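Local coordinates for B12-binding domain-containing protein (Kitasatospora setae, PDB 6WTE) that binds cobalamin and a [4Fe-4S] cluster and, as the radical SAM methylase TsrM, transfers a methyl group by non-radical catalysis, at residues 64-69 with 99-104; 107-112 with 124-129; 160-165 with 185-190. All blocks are in the same frame, centred on the assembly; numbering follows the deposited sequence.

Contact 1: residues 64-69 with 99-104; sequences VGVTVR and APVVGG
Val68 N donates to Gly104 O at 2.7 Å, the shortest of five backbone hydrogen bonds that join 64-69 to 99-104, along and just beyond the parallel strands 64-67 and 101-104. The ladder starts at Val64 N, bonded to Pro100 O at 3.0 Å. It then alternates: Val102 N gives to Val64 O, Val66 N to Val102 O, and Gly104 N to Val66 O, the last at 3.2 Å. Carbonyl oxygens are also approached by alpha C-H groups, closest at Val64 O, where Val101 CA lies 3.1 Å away. The side chains divide between two sheet faces. On one, Val66 CG2 meets Val101 CG1 at 4.0 Å, the two side chains crossing obliquely, and Val64 CG2 reaches Ala99 CB; with Val66 CG1 anti to the backbone N (chi1 -177°), CG2 is the branch that touches Val101. On the other, Val102 CG1 lies over the bare Gly65, 3.7 Å from Gly65 CA, and Val102 packs on Leu133 and Leu136 of helix 130-141. Thr67 points to this face too, and its OG1 is hydrogen-bonded to cobalamin N3B. This is a right-handed beta-alpha-beta unit of the Rossmann-like B12-binding domain, closed through helix 83-96. With five backbone bonds holding the strands and valines providing most of the side-chain contact between them, the contact is a buried, largely apolar frame that carries one polar hydroxyl to the cofactor at its C-terminal end.

Contact 2: residues 107-112 with 124-129; sequences GFSTMP and GVKGPG
The turn at 107-112 and the loop 124-129 come nearest at Ser109 and Lys126, whose CA atoms are 4.6 Å apart, and no backbone-to-backbone hydrogen bond joins them. Instead the Ser109 hydroxyl takes the N-H of Gly127 in an almost straight bond, OG to N 2.8 Å with 173° at the hydrogen. The torsion that sets OG beside its own backbone N (chi1 -67°) also suits its further hydrogen bond with Gly105 O. A water lies within hydrogen-bonding distance of Ser109 OG, Val125 O and Gly127 O, 2.7 Å from the last. Lys126 runs extended past Ser109 and bends only at its tip (chi4 82°), where NZ donates to Ser109 O at 2.8 Å. That ammonium also forms a salt bridge with Asp238, so the charge is met by both a carboxylate and a carbonyl. Pro112 lies across the aliphatic part of the lysine, its CG 4.0 Å from Lys126 CB. Phe108 turns a ring edge to the loop, with CD2 3.5 Å from Val125 O near the ring plane, while its CE2 approaches Gly124 CA. Gly127 adopts a positive phi, where a side chain would be jammed against the preceding carbonyl, and Gly129 N beyond it bonds cobalamin O6R. Phe108 packs on Leu115, Val116 and Phe119 of helix 112-119, Ser109 touches Ala239 of helix 236-240, and the loop itself leads from strand 123-124 into helix 130-141.

Contact 3: residues 160-165 with 185-190; sequences AVRVPP and EPRVWQ
A salt-bridge network of Arg162, Glu185 and Arg187 ties the edge strand 159-162 of the B12-domain sheet to the loop that precedes helix 209-214. With CG anti to the backbone N (chi1 -171°) and its chain extended to NE, Arg162 meets Glu185 tip to tip: Arg162 NH1 bonds Glu185 OE2 at 2.9 Å, and NH2 bonds OE1 at the same length. Both oxygens are met on their syn sides, but the guanidinium and carboxylate planes are turned 45° apart. Arg187 NH1 adds a salt bridge to Glu185 OE1 at 3.1 Å, giving that oxygen two cationic partners and probably easing the closeness of the two arginines. A water accepts from Arg162 NH2 and, weakly, from Arg187 NH1, and lies within hydrogen-bonding distance of Gln190 OE1; Gln190 NE2 is hydrogen-bonded to Pro128 O. An alanine in place of Arg162 would probably leave Glu185 with Arg187 as its remaining cationic partner and cut this strand's charged tie to the loop. Arg187 NH2 is further held by Gly182 O and Asp238 O. Pro165 CG also approaches Glu185 OE2, and Gln190 CG covers the centre of one face of the Trp189 ring. Against the same indole, Pro165 CB rests 3.8 Å from Trp189 CZ2.

In the fold
The contacts follow one another along the chain, each closing before the next opens. Contacts 1 and 2 have centres about 10 Å apart and both belong to the B12-binding domain: strand 101-104 runs on into helix 106-109, Arg69 O probably bonds Gly107 N, and Gly103 O probably bonds Val125 N. Contact 3 reaches the same seven-stranded sheet at its outermost strand 159-162, about 17 Å from contact 1 between centres. It touches contact 2 where Gln190 NE2 probably bonds the backbone oxygens of Lys126 and Pro128. The series thus runs from the sheet's interior, through segments that contribute to the cobalamin pocket, to the segment whose Gln190 is probably hydrogen-bonded to the loop 124-129.

Contact 1: residues 64-69 with 99-104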
loop_
_atom_site.group_PDB
_atom_site.type_symbol
_atom_site.label_atom_id
_atom_site.label_comp_id
_atom_site.label_asym_id
_atom_site.label_seq_id
_atom_site.Cartn_x
_atom_site.Cartn_y
_atom_site.Cartn_z
ATOM N N VAL A 64 2.510 2.100 -23.326
ATOM C CA VAL A 64 1.689 1.245 -22.474
ATOM C C VAL A 64 2.242 1.329 -21.059
ATOM O O VAL A 64 3.403 0.979 -20.819
ATOM C CB VAL A 64 1.666 -0.212 -22.967
ATOM C CG1 VAL A 64 0.853 -1.092 -22.023
ATOM C CG2 VAL A 64 1.122 -0.298 -24.396
ATOM N N GLY A 65 1.426 1.811 -20.131
ATOM C CA GLY A 65 1.795 1.858 -18.726
ATOM C C GLY A 65 1.086 0.750 -17.968
ATOM O O GLY A 65 -0.080 0.456 -18.226
ATOM N N VAL A 66 1.805 0.125 -17.043
ATOM C CA VAL A 66 1.242 -0.935 -16.209
ATOM C C VAL A 66 1.454 -0.558 -14.750
ATOM O O VAL A 66 2.596 -0.351 -14.319
ATOM C CB VAL A 66 1.873 -2.302 -16.513
ATOM C CG1 VAL A 66 1.202 -3.379 -15.682
ATOM C CG2 VAL A 66 1.754 -2.633 -18.008
ATOM N N THR A 67 0.364 -0.483 -13.980
ATOM C CA THR A 67 0.476 -0.161 -12.558
ATOM C C THR A 67 0.630 -1.448 -11.750
ATOM O O THR A 67 -0.187 -2.367 -11.867
ATOM C CB THR A 67 -0.726 0.667 -12.084
ATOM O OG1 THR A 67 -0.588 0.967 -10.688
ATOM C CG2 THR A 67 -2.054 -0.053 -12.332
ATOM N N VAL A 68 1.688 -1.526 -10.951
ATOM C CA VAL A 68 1.965 -2.700 -10.135
ATOM C C VAL A 68 1.848 -2.252 -8.684
ATOM O O VAL A 68 2.787 -1.692 -8.104
ATOM C CB VAL A 68 3.333 -3.310 -10.464
ATOM C CG1 VAL A 68 3.750 -4.368 -9.426
ATOM C CG2 VAL A 68 3.263 -3.937 -11.843
ATOM N N ARG A 69 0.662 -2.458 -8.112
ATOM C CA ARG A 69 0.356 -1.943 -6.783
ATOM C C ARG A 69 0.957 -2.807 -5.681
ATOM O O ARG A 69 1.489 -2.281 -4.697
ATOM C CB ARG A 69 -1.157 -1.845 -6.608
ATOM C CG ARG A 69 -1.617 -1.186 -5.311
ATOM C CD ARG A 69 -3.108 -1.432 -5.149
ATOM N NE ARG A 69 -3.724 -0.604 -4.112
ATOM C CZ ARG A 69 -3.709 -0.890 -2.817
ATOM N NH1 ARG A 69 -4.304 -0.068 -1.964
ATOM N NH2 ARG A 69 -3.112 -1.991 -2.377
ATOM N N ALA A 99 4.883 -1.218 -28.846
ATOM C CA ALA A 99 4.954 0.019 -28.086
ATOM C C ALA A 99 5.754 -0.213 -26.808
ATOM O O ALA A 99 5.679 -1.297 -26.219
ATOM C CB ALA A 99 3.560 0.534 -27.734
ATOM N N PRO A 100 6.533 0.765 -26.359
ATOM C CA PRO A 100 7.276 0.584 -25.108
ATOM C C PRO A 100 6.324 0.444 -23.933
ATOM O O PRO A 100 5.225 1.000 -23.923
ATOM C CB PRO A 100 8.110 1.865 -24.998
ATOM C CG PRO A 100 7.311 2.883 -25.761
ATOM C CD PRO A 100 6.688 2.123 -26.908
ATOM N N VAL A 101 6.758 -0.326 -22.943
ATOM C CA VAL A 101 6.007 -0.543 -21.714
ATOM C C VAL A 101 6.743 0.167 -20.588
ATOM O O VAL A 101 7.963 0.014 -20.442
ATOM C CB VAL A 101 5.841 -2.040 -21.411
ATOM C CG1 VAL A 101 5.115 -2.232 -20.076
ATOM C CG2 VAL A 101 5.083 -2.732 -22.542
ATOM N N VAL A 102 6.004 0.941 -19.791
ATOM C CA VAL A 102 6.543 1.591 -18.605
ATOM C C VAL A 102 5.786 1.070 -17.395
ATOM O O VAL A 102 4.552 0.953 -17.423
ATOM C CB VAL A 102 6.464 3.134 -18.687
ATOM C CG1 VAL A 102 5.031 3.601 -18.956
ATOM C CG2 VAL A 102 6.995 3.773 -17.392
ATOM N N GLY A 103 6.530 0.750 -16.339
ATOM C CA GLY A 103 5.963 0.269 -15.093
ATOM C C GLY A 103 6.010 1.333 -14.013
ATOM O O GLY A 103 6.866 2.221 -14.029
ATOM N N GLY A 104 5.080 1.236 -13.069
ATOM C CA GLY A 104 5.037 2.109 -11.910
ATOM C C GLY A 104 4.135 1.466 -10.880
ATOM O O GLY A 104 3.569 0.395 -11.114
#

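Contact 2: residues 107-112 with 124-129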
loop_
_atom_site.group_PDB
_atom_site.type_symbol
_atom_site.label_atom_id
_atom_site.label_comp_id
_atom_site.label_asym_id
_atom_site.label_seq_id
_atom_site.Cartn_x
_atom_site.Cartn_y
_atom_site.Cartn_z
ATOM N N GLY A 107 3.915 -0.722 -4.813
ATOM C CA GLY A 107 4.675 -1.965 -4.743
ATOM C C GLY A 107 5.818 -2.007 -5.741
ATOM O O GLY A 107 6.930 -2.442 -5.416
ATOM N N PHE A 108 5.567 -1.535 -6.961
ATOM C CA PHE A 108 6.630 -1.450 -7.963
ATOM C C PHE A 108 7.815 -0.632 -7.457
ATOM O O PHE A 108 8.979 -1.022 -7.636
ATOM C CB PHE A 108 6.052 -0.839 -9.237
ATOM C CG PHE A 108 7.002 -0.828 -10.400
ATOM C CD1 PHE A 108 7.051 -1.903 -11.273
ATOM C CD2 PHE A 108 7.822 0.267 -10.643
ATOM C CE1 PHE A 108 7.911 -1.891 -12.360
ATOM C CE2 PHE A 108 8.693 0.273 -11.735
ATOM C CZ PHE A 108 8.728 -0.798 -12.584
ATOM N N SER A 109 7.538 0.494 -6.798
ATOM C CA SER A 109 8.580 1.405 -6.332
ATOM C C SER A 109 9.397 0.856 -5.168
ATOM O O SER A 109 10.418 1.464 -4.817
ATOM C CB SER A 109 7.949 2.744 -5.933
ATOM O OG SER A 109 7.420 3.412 -7.072
ATOM N N THR A 110 8.997 -0.268 -4.561
ATOM C CA THR A 110 9.855 -0.877 -3.553
ATOM C C THR A 110 11.013 -1.646 -4.175
ATOM O O THR A 110 12.001 -1.924 -3.489
ATOM C CB THR A 110 9.064 -1.820 -2.646
ATOM O OG1 THR A 110 8.729 -3.010 -3.366
ATOM C CG2 THR A 110 7.766 -1.144 -2.142
ATOM N N MET A 111 10.918 -1.989 -5.448
ATOM C CA MET A 111 11.984 -2.722 -6.114
ATOM C C MET A 111 11.896 -2.463 -7.615
ATOM O O MET A 111 11.758 -3.409 -8.402
ATOM C CB MET A 111 11.870 -4.216 -5.802
ATOM C CG MET A 111 10.424 -4.721 -5.899
ATOM S SD MET A 111 10.210 -6.477 -5.561
ATOM C CE MET A 111 11.368 -7.213 -6.720
ATOM N N PRO A 112 11.991 -1.205 -8.051
ATOM C CA PRO A 112 11.656 -0.902 -9.451
ATOM C C PRO A 112 12.710 -1.351 -10.439
ATOM O O PRO A 112 12.349 -1.701 -11.567
ATOM C CB PRO A 112 11.491 0.623 -9.449
ATOM C CG PRO A 112 12.430 1.070 -8.370
ATOM C CD PRO A 112 12.383 0.005 -7.308
ATOM N N GLY A 124 10.733 2.314 -16.261
ATOM C CA GLY A 124 10.126 2.238 -14.949
ATOM C C GLY A 124 10.162 3.585 -14.257
ATOM O O GLY A 124 10.988 4.448 -14.558
ATOM N N VAL A 125 9.238 3.755 -13.312
ATOM C CA VAL A 125 9.151 4.977 -12.521
ATOM C C VAL A 125 9.060 4.593 -11.054
ATOM O O VAL A 125 8.281 3.706 -10.688
ATOM C CB VAL A 125 7.941 5.844 -12.925
ATOM C CG1 VAL A 125 7.837 7.052 -12.017
ATOM C CG2 VAL A 125 8.068 6.288 -14.385
ATOM N N LYS A 126 9.858 5.254 -10.222
ATOM C CA LYS A 126 9.842 5.067 -8.776
ATOM C C LYS A 126 9.187 6.290 -8.144
ATOM O O LYS A 126 9.647 7.418 -8.350
ATOM C CB LYS A 126 11.264 4.868 -8.248
ATOM C CG LYS A 126 11.369 4.640 -6.760
ATOM C CD LYS A 126 12.842 4.599 -6.331
ATOM C CE LYS A 126 12.975 4.256 -4.839
ATOM N NZ LYS A 126 12.892 2.801 -4.547
ATOM N N GLY A 127 8.108 6.074 -7.394
ATOM C CA GLY A 127 7.396 7.166 -6.769
ATOM C C GLY A 127 6.271 7.702 -7.639
ATOM O O GLY A 127 5.877 7.077 -8.628
ATOM N N PRO A 128 5.741 8.880 -7.292
ATOM C CA PRO A 128 4.622 9.445 -8.063
ATOM C C PRO A 128 4.979 9.570 -9.537
ATOM O O PRO A 128 6.075 10.005 -9.895
ATOM C CB PRO A 128 4.406 10.823 -7.424
ATOM C CG PRO A 128 4.987 10.699 -6.042
ATOM C CD PRO A 128 6.139 9.737 -6.160
ATOM N N GLY A 129 4.038 9.205 -10.398
ATOM C CA GLY A 129 4.399 9.081 -11.797
ATOM C C GLY A 129 3.826 10.108 -12.755
ATOM O O GLY A 129 4.239 10.144 -13.917
HETATM O O HOH W 1 5.852 4.516 -9.551
#

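Contact 3: residues 160-165 with 185-190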
loop_
_atom_site.group_PDB
_atom_site.type_symbol
_atom_site.label_atom_id
_atom_site.label_comp_id
_atom_site.label_asym_id
_atom_site.label_seq_id
_atom_site.Cartn_x
_atom_site.Cartn_y
_atom_site.Cartn_z
ATOM N N ALA A 160 19.024 -2.157 -15.832
ATOM C CA ALA A 160 18.272 -0.925 -15.648
ATOM C C ALA A 160 19.160 0.165 -15.058
ATOM O O ALA A 160 19.894 -0.073 -14.094
ATOM C CB ALA A 160 17.058 -1.163 -14.747
ATOM N N VAL A 161 19.081 1.361 -15.638
ATOM C CA VAL A 161 19.860 2.521 -15.219
ATOM C C VAL A 161 18.926 3.723 -15.160
ATOM O O VAL A 161 18.071 3.893 -16.034
ATOM C CB VAL A 161 21.034 2.796 -16.182
ATOM C CG1 VAL A 161 21.859 3.981 -15.694
ATOM C CG2 VAL A 161 21.903 1.554 -16.344
ATOM N N ARG A 162 19.082 4.553 -14.131
ATOM C CA ARG A 162 18.164 5.664 -13.901
ATOM C C ARG A 162 18.768 6.997 -14.333
ATOM O O ARG A 162 19.939 7.280 -14.062
ATOM C CB ARG A 162 17.775 5.731 -12.423
ATOM C CG ARG A 162 16.669 6.710 -12.112
ATOM C CD ARG A 162 16.295 6.573 -10.645
ATOM N NE ARG A 162 15.308 7.546 -10.194
ATOM C CZ ARG A 162 15.576 8.532 -9.346
ATOM N NH1 ARG A 162 16.809 8.684 -8.875
ATOM N NH2 ARG A 162 14.613 9.365 -8.967
ATOM N N VAL A 163 17.962 7.807 -15.010
ATOM C CA VAL A 163 18.318 9.207 -15.271
ATOM C C VAL A 163 18.187 9.998 -13.972
ATOM O O VAL A 163 17.139 9.912 -13.305
ATOM C CB VAL A 163 17.410 9.792 -16.355
ATOM C CG1 VAL A 163 17.816 11.225 -16.670
ATOM C CG2 VAL A 163 17.415 8.916 -17.622
ATOM N N PRO A 164 19.188 10.788 -13.586
ATOM C CA PRO A 164 19.108 11.501 -12.314
ATOM C C PRO A 164 17.978 12.512 -12.323
ATOM O O PRO A 164 17.668 13.116 -13.367
ATOM C CB PRO A 164 20.475 12.194 -12.211
ATOM C CG PRO A 164 21.359 11.467 -13.156
ATOM C CD PRO A 164 20.478 10.994 -14.262
ATOM N N PRO A 165 17.336 12.734 -11.181
ATOM C CA PRO A 165 16.341 13.803 -11.117
ATOM C C PRO A 165 17.037 15.143 -11.275
ATOM O O PRO A 165 18.225 15.286 -10.978
ATOM C CB PRO A 165 15.728 13.640 -9.721
ATOM C CG PRO A 165 16.812 13.004 -8.922
ATOM C CD PRO A 165 17.529 12.081 -9.876
ATOM N N GLU A 185 14.578 9.679 -1.672
ATOM C CA GLU A 185 14.460 11.039 -2.175
ATOM C C GLU A 185 13.125 11.638 -1.752
ATOM O O GLU A 185 12.167 10.910 -1.478
ATOM C CB GLU A 185 14.571 11.049 -3.706
ATOM C CG GLU A 185 15.926 10.571 -4.228
ATOM C CD GLU A 185 15.950 10.403 -5.747
ATOM O OE1 GLU A 185 14.888 10.572 -6.386
ATOM O OE2 GLU A 185 17.031 10.095 -6.302
ATOM N N PRO A 186 13.022 12.968 -1.678
ATOM C CA PRO A 186 11.728 13.570 -1.292
ATOM C C PRO A 186 10.619 13.310 -2.297
ATOM O O PRO A 186 9.473 13.063 -1.897
ATOM C CB PRO A 186 12.056 15.066 -1.189
ATOM C CG PRO A 186 13.544 15.113 -0.912
ATOM C CD PRO A 186 14.103 13.968 -1.727
ATOM N N ARG A 187 10.931 13.375 -3.591
ATOM C CA ARG A 187 10.023 13.124 -4.711
ATOM C C ARG A 187 8.866 14.114 -4.787
ATOM O O ARG A 187 7.917 13.888 -5.557
ATOM C CB ARG A 187 9.483 11.680 -4.689
ATOM C CG ARG A 187 10.599 10.643 -4.543
ATOM C CD ARG A 187 10.144 9.209 -4.854
ATOM N NE ARG A 187 10.954 8.275 -4.087
ATOM C CZ ARG A 187 12.205 7.942 -4.397
ATOM N NH1 ARG A 187 12.778 8.443 -5.485
ATOM N NH2 ARG A 187 12.883 7.110 -3.616
ATOM N N VAL A 188 8.932 15.228 -4.050
ATOM C CA VAL A 188 7.860 16.221 -4.104
ATOM C C VAL A 188 7.694 16.763 -5.521
ATOM O O VAL A 188 6.569 17.011 -5.977
ATOM C CB VAL A 188 8.125 17.349 -3.089
ATOM C CG1 VAL A 188 7.092 18.461 -3.238
ATOM C CG2 VAL A 188 8.109 16.796 -1.675
ATOM N N TRP A 189 8.807 16.946 -6.248
ATOM C CA TRP A 189 8.724 17.479 -7.605
ATOM C C TRP A 189 7.948 16.563 -8.539
ATOM O O TRP A 189 7.485 17.015 -9.594
ATOM C CB TRP A 189 10.128 17.731 -8.180
ATOM C CG TRP A 189 10.933 16.489 -8.484
ATOM C CD1 TRP A 189 11.824 15.864 -7.658
ATOM C CD2 TRP A 189 10.928 15.738 -9.707
ATOM N NE1 TRP A 189 12.369 14.766 -8.288
ATOM C CE2 TRP A 189 11.832 14.668 -9.545
ATOM C CE3 TRP A 189 10.240 15.863 -10.918
ATOM C CZ2 TRP A 189 12.067 13.732 -10.549
ATOM C CZ3 TRP A 189 10.477 14.928 -11.917
ATOM C CH2 TRP A 189 11.381 13.878 -11.725
ATOM N N GLN A 190 7.802 15.288 -8.183
ATOM C CA GLN A 190 7.093 14.333 -9.024
ATOM C C GLN A 190 5.581 14.414 -8.859
ATOM O O GLN A 190 4.856 13.847 -9.683
ATOM C CB GLN A 190 7.565 12.908 -8.711
ATOM C CG GLN A 190 9.084 12.708 -8.884
ATOM C CD GLN A 190 9.565 11.326 -8.484
ATOM O OE1 GLN A 190 10.704 11.161 -8.034
ATOM N NE2 GLN A 190 8.716 10.318 -8.672
HETATM O O HOH W 2 11.867 8.853 -8.412
#